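Local coordinates for protein hexameric cytochrome (Silicibacter pomeroyi, PDB 2OYY) that binds heme b through an axial tyrosine ligand in an all-helical hexamer, its physiological role being unknown, at residues D19-I27 and V59-I67. Sequence-based numbering, arbitrary orientation.
Sequences DLAVKLSRI and VVATHFQTI. With HEM (protoporphyrin IX containing Fe), chain J.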
loop_
_atom_site.group_PDB
_atom_site.type_symbol
_atom_site.label_atom_id
_atom_site.label_comp_id
_atom_site.label_asym_id
_atom_site.label_seq_id
_atom_site.Cartn_x
_atom_site.Cartn_y
_atom_site.Cartn_z
ATOM N N ASP A 19 -4.662 -13.317 -13.651
ATOM C CA ASP A 19 -3.517 -14.192 -13.952
ATOM C C ASP A 19 -2.349 -13.378 -14.472
ATOM O O ASP A 19 -1.197 -13.719 -14.238
ATOM C CB ASP A 19 -3.875 -15.260 -14.979
ATOM C CG ASP A 19 -4.994 -16.160 -14.514
ATOM O OD1 ASP A 19 -4.861 -16.783 -13.437
ATOM O OD2 ASP A 19 -6.009 -16.233 -15.248
ATOM N N LEU A 20 -2.645 -12.301 -15.190
ATOM C CA LEU A 20 -1.580 -11.421 -15.633
ATOM C C LEU A 20 -1.011 -10.707 -14.420
ATOM O O LEU A 20 0.184 -10.443 -14.369
ATOM C CB LEU A 20 -2.065 -10.427 -16.707
ATOM C CG LEU A 20 -1.030 -9.413 -17.226
ATOM C CD1 LEU A 20 0.219 -10.097 -17.709
ATOM C CD2 LEU A 20 -1.582 -8.492 -18.313
ATOM N N ALA A 21 -1.872 -10.413 -13.446
ATOM C CA ALA A 21 -1.475 -9.737 -12.202
ATOM C C ALA A 21 -0.577 -10.616 -11.338
ATOM O O ALA A 21 0.405 -10.131 -10.767
ATOM C CB ALA A 21 -2.689 -9.300 -11.410
ATOM N N VAL A 22 -0.925 -11.908 -11.251
ATOM C CA VAL A 22 -0.104 -12.891 -10.534
ATOM C C VAL A 22 1.229 -12.996 -11.266
ATOM O O VAL A 22 2.304 -13.135 -10.642
ATOM C CB VAL A 22 -0.782 -14.300 -10.453
ATOM C CG1 VAL A 22 0.108 -15.293 -9.696
ATOM C CG2 VAL A 22 -2.156 -14.222 -9.786
ATOM N N LYS A 23 1.163 -12.913 -12.592
ATOM C CA LYS A 23 2.374 -13.019 -13.402
ATOM C C LYS A 23 3.286 -11.856 -13.117
ATOM O O LYS A 23 4.453 -12.053 -12.810
ATOM C CB LYS A 23 2.064 -13.086 -14.900
ATOM C CG LYS A 23 3.305 -13.130 -15.780
ATOM C CD LYS A 23 2.937 -13.390 -17.218
ATOM C CE LYS A 23 4.155 -13.309 -18.136
ATOM N NZ LYS A 23 3.750 -13.490 -19.573
ATOM N N LEU A 24 2.746 -10.644 -13.209
ATOM C CA LEU A 24 3.524 -9.437 -12.962
ATOM C C LEU A 24 4.210 -9.420 -11.598
ATOM O O LEU A 24 5.284 -8.831 -11.440
ATOM C CB LEU A 24 2.654 -8.198 -13.141
ATOM C CG LEU A 24 2.382 -7.793 -14.593
ATOM C CD1 LEU A 24 1.826 -6.383 -14.650
ATOM C CD2 LEU A 24 3.635 -7.894 -15.462
ATOM N N SER A 25 3.587 -10.078 -10.627
ATOM C CA SER A 25 4.104 -10.137 -9.277
ATOM C C SER A 25 5.329 -11.024 -9.225
ATOM O O SER A 25 6.307 -10.698 -8.562
ATOM C CB SER A 25 3.040 -10.688 -8.324
ATOM O OG SER A 25 1.890 -9.859 -8.300
ATOM N N ARG A 26 5.274 -12.147 -9.929
ATOM C CA ARG A 26 6.352 -13.125 -9.893
ATOM C C ARG A 26 7.549 -12.714 -10.718
ATOM O O ARG A 26 8.678 -13.121 -10.420
ATOM C CB ARG A 26 5.853 -14.471 -10.379
ATOM C CG ARG A 26 4.699 -15.004 -9.567
ATOM C CD ARG A 26 4.344 -16.395 -10.026
ATOM N NE ARG A 26 5.542 -17.209 -10.035
ATOM C CZ ARG A 26 5.567 -18.494 -10.329
ATOM N NH1 ARG A 26 4.438 -19.118 -10.637
ATOM N NH2 ARG A 26 6.726 -19.140 -10.312
ATOM N N ILE A 27 7.313 -11.920 -11.760
ATOM C CA ILE A 27 8.405 -11.535 -12.628
ATOM C C ILE A 27 9.315 -10.557 -11.883
ATOM O O ILE A 27 10.533 -10.598 -12.052
ATOM C CB ILE A 27 7.957 -11.040 -14.074
ATOM C CG1 ILE A 27 8.238 -9.557 -14.290
ATOM C CG2 ILE A 27 6.498 -11.350 -14.388
ATOM C CD1 ILE A 27 9.568 -9.290 -14.936
ATOM N N VAL A 59 0.335 -7.895 -3.189
ATOM C CA VAL A 59 1.111 -7.505 -4.362
ATOM C C VAL A 59 0.232 -7.631 -5.570
ATOM O O VAL A 59 0.043 -6.658 -6.300
ATOM C CB VAL A 59 2.350 -8.397 -4.574
ATOM C CG1 VAL A 59 3.095 -7.961 -5.809
ATOM C CG2 VAL A 59 3.292 -8.349 -3.366
ATOM N N VAL A 60 -0.327 -8.824 -5.762
ATOM C CA VAL A 60 -1.210 -9.068 -6.894
ATOM C C VAL A 60 -2.422 -8.147 -6.918
ATOM O O VAL A 60 -2.954 -7.879 -7.985
ATOM C CB VAL A 60 -1.638 -10.558 -7.016
ATOM C CG1 VAL A 60 -1.172 -11.364 -5.820
ATOM C CG2 VAL A 60 -3.154 -10.692 -7.265
ATOM N N ALA A 61 -2.837 -7.667 -5.739
ATOM C CA ALA A 61 -3.910 -6.678 -5.590
ATOM C C ALA A 61 -3.511 -5.365 -6.231
ATOM O O ALA A 61 -4.270 -4.800 -7.041
ATOM C CB ALA A 61 -4.266 -6.469 -4.123
ATOM N N THR A 62 -2.317 -4.885 -5.892
ATOM C CA THR A 62 -1.799 -3.685 -6.522
ATOM C C THR A 62 -1.764 -3.841 -8.043
ATOM O O THR A 62 -2.275 -2.996 -8.760
ATOM C CB THR A 62 -0.430 -3.293 -5.974
ATOM O OG1 THR A 62 -0.546 -3.115 -4.564
ATOM C CG2 THR A 62 0.020 -1.989 -6.567
ATOM N N HIS A 63 -1.178 -4.928 -8.527
ATOM C CA HIS A 63 -1.075 -5.146 -9.959
ATOM C C HIS A 63 -2.447 -5.252 -10.629
ATOM O O HIS A 63 -2.687 -4.604 -11.656
ATOM C CB HIS A 63 -0.243 -6.392 -10.265
ATOM C CG HIS A 63 1.229 -6.150 -10.244
ATOM N ND1 HIS A 63 1.851 -5.287 -11.120
ATOM C CD2 HIS A 63 2.206 -6.661 -9.461
ATOM C CE1 HIS A 63 3.147 -5.283 -10.887
ATOM N NE2 HIS A 63 3.390 -6.108 -9.886
ATOM N N PHE A 64 -3.346 -6.042 -10.044
ATOM C CA PHE A 64 -4.681 -6.147 -10.602
ATOM C C PHE A 64 -5.368 -4.791 -10.737
ATOM O O PHE A 64 -6.207 -4.597 -11.606
ATOM C CB PHE A 64 -5.552 -7.111 -9.817
ATOM C CG PHE A 64 -6.821 -7.444 -10.501
ATOM C CD1 PHE A 64 -6.811 -8.115 -11.717
ATOM C CD2 PHE A 64 -8.027 -7.075 -9.954
ATOM C CE1 PHE A 64 -8.004 -8.429 -12.374
ATOM C CE2 PHE A 64 -9.233 -7.380 -10.610
ATOM C CZ PHE A 64 -9.213 -8.059 -11.816
ATOM N N GLN A 65 -4.990 -3.851 -9.894
ATOM C CA GLN A 65 -5.553 -2.510 -9.949
ATOM C C GLN A 65 -5.067 -1.812 -11.209
ATOM O O GLN A 65 -5.843 -1.127 -11.892
ATOM C CB GLN A 65 -5.153 -1.742 -8.693
ATOM C CG GLN A 65 -5.905 -0.456 -8.394
ATOM C CD GLN A 65 -5.698 -0.060 -6.939
ATOM O OE1 GLN A 65 -6.462 -0.495 -6.066
ATOM N NE2 GLN A 65 -4.633 0.714 -6.659
ATOM N N THR A 66 -3.789 -2.031 -11.530
ATOM C CA THR A 66 -3.158 -1.439 -12.705
ATOM C C THR A 66 -3.688 -2.031 -14.000
ATOM O O THR A 66 -3.926 -1.298 -14.957
ATOM C CB THR A 66 -1.617 -1.616 -12.665
ATOM O OG1 THR A 66 -1.128 -1.254 -11.365
ATOM C CG2 THR A 66 -0.926 -0.765 -13.756
ATOM N N ILE A 67 -3.869 -3.350 -14.041
ATOM C CA ILE A 67 -4.371 -3.985 -15.260
ATOM C C ILE A 67 -5.898 -3.885 -15.469
ATOM O O ILE A 67 -6.386 -3.945 -16.597
ATOM C CB ILE A 67 -3.830 -5.427 -15.469
ATOM C CG1 ILE A 67 -4.958 -6.351 -15.883
ATOM C CG2 ILE A 67 -3.184 -5.954 -14.221
ATOM C CD1 ILE A 67 -4.579 -7.246 -16.962
HETATM C CHA HEM J . 4.776 -20.907 -7.591
HETATM C CHB HEM J . 2.533 -16.700 -7.092
HETATM C CHC HEM J . 6.425 -14.876 -4.901
HETATM C CHD HEM J . 8.886 -18.935 -5.858
HETATM C C1A HEM J . 3.813 -19.941 -7.637
HETATM C C2A HEM J . 2.477 -20.103 -8.181
HETATM C C3A HEM J . 1.847 -18.931 -8.041
HETATM C C4A HEM J . 2.777 -18.007 -7.411
HETATM C CMA HEM J . 0.399 -18.589 -8.461
HETATM C CAA HEM J . 1.917 -21.413 -8.789
HETATM C CBA HEM J . 1.553 -22.403 -7.670
HETATM C CGA HEM J . 1.019 -23.700 -8.243
HETATM O O1A HEM J . 0.205 -23.677 -9.201
HETATM O O2A HEM J . 1.414 -24.778 -7.746
HETATM C C1B HEM J . 3.402 -15.836 -6.468
HETATM C C2B HEM J . 3.123 -14.448 -6.194
HETATM C C3B HEM J . 4.199 -13.933 -5.581
HETATM C C4B HEM J . 5.184 -14.987 -5.464
HETATM C CMB HEM J . 1.802 -13.729 -6.564
HETATM C CAB HEM J . 4.374 -12.479 -5.081
HETATM C CBB HEM J . 5.266 -11.667 -5.658
HETATM C C1C HEM J . 7.418 -15.830 -4.954
HETATM C C2C HEM J . 8.730 -15.696 -4.372
HETATM C C3C HEM J . 9.420 -16.813 -4.636
HETATM C C4C HEM J . 8.557 -17.688 -5.399
HETATM C CMC HEM J . 9.198 -14.453 -3.588
HETATM C CAC HEM J . 10.854 -17.160 -4.202
HETATM C CBC HEM J . 11.897 -16.504 -4.680
HETATM C C1D HEM J . 8.007 -19.833 -6.419
HETATM C C2D HEM J . 8.371 -21.151 -6.886
HETATM C C3D HEM J . 7.101 -21.741 -7.424
HETATM C C4D HEM J . 6.084 -20.744 -7.227
HETATM C CMD HEM J . 9.743 -21.843 -6.874
HETATM C CAD HEM J . 6.950 -23.152 -8.026
HETATM C CBD HEM J . 6.561 -24.014 -6.826
HETATM C CGD HEM J . 6.367 -25.455 -7.194
HETATM O O1D HEM J . 7.402 -26.093 -7.531
HETATM O O2D HEM J . 5.196 -25.939 -7.131
HETATM N NA HEM J . 3.959 -18.653 -7.171
HETATM N NB HEM J . 4.669 -16.134 -6.009
HETATM N NC HEM J . 7.339 -17.065 -5.576
HETATM N ND HEM J . 6.644 -19.627 -6.633
HETATM FE FE HEM J . 5.541 -17.910 -6.176
#
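Leu24 lays its CB almost squarely over the centre of the His63 imidazole, 3.6 Å from the ring centroid and 10° off the normal, a CH-pi contact in which the first methylene of the side chain covers the ring face. His63 CG stands anti to its own carbonyl carbon, which swings the ring against helix 14-32, beneath Leu24 CB, with CD2 3.4 Å from Ser25 OG. That hydroxyl, packed against Val59 CG1 and Val60, donates to Ala21 O (2.9 Å), an oxygen that also accepts from Ser25 N on the opposite face of its plane; a buried polar group is thus satisfied within its own helix. The pairing illustrates how a small residue lets helices approach: Ala21 is a knob in a hole formed by Val60, His63, Phe64 and Ile67, and the segment axes, 123° apart in direction, come within 8.2 Å. Past this knob, Leu20 and Ile67 cross obliquely, Leu20 CD2 3.5 Å from Ile67 CD1. Val22 and Arg26 set off away from helix 50-70 and reach the heme, whereas Ser25 and Val60 border both interface and heme. The Arg26 chain, bent at chi3 (52°), lays its guanidinium nearly flat over the porphyrin, offset toward the rim, NH1 3.2 Å from HEM C1A. Trimming Arg26 to an alanine takes away this flat cationic group and would probably leave that side of the macrocycle without its cover. Tyr46 binds the iron axially, and Ser25 O accepts a hydrogen bond from Ser57 of a second subunit.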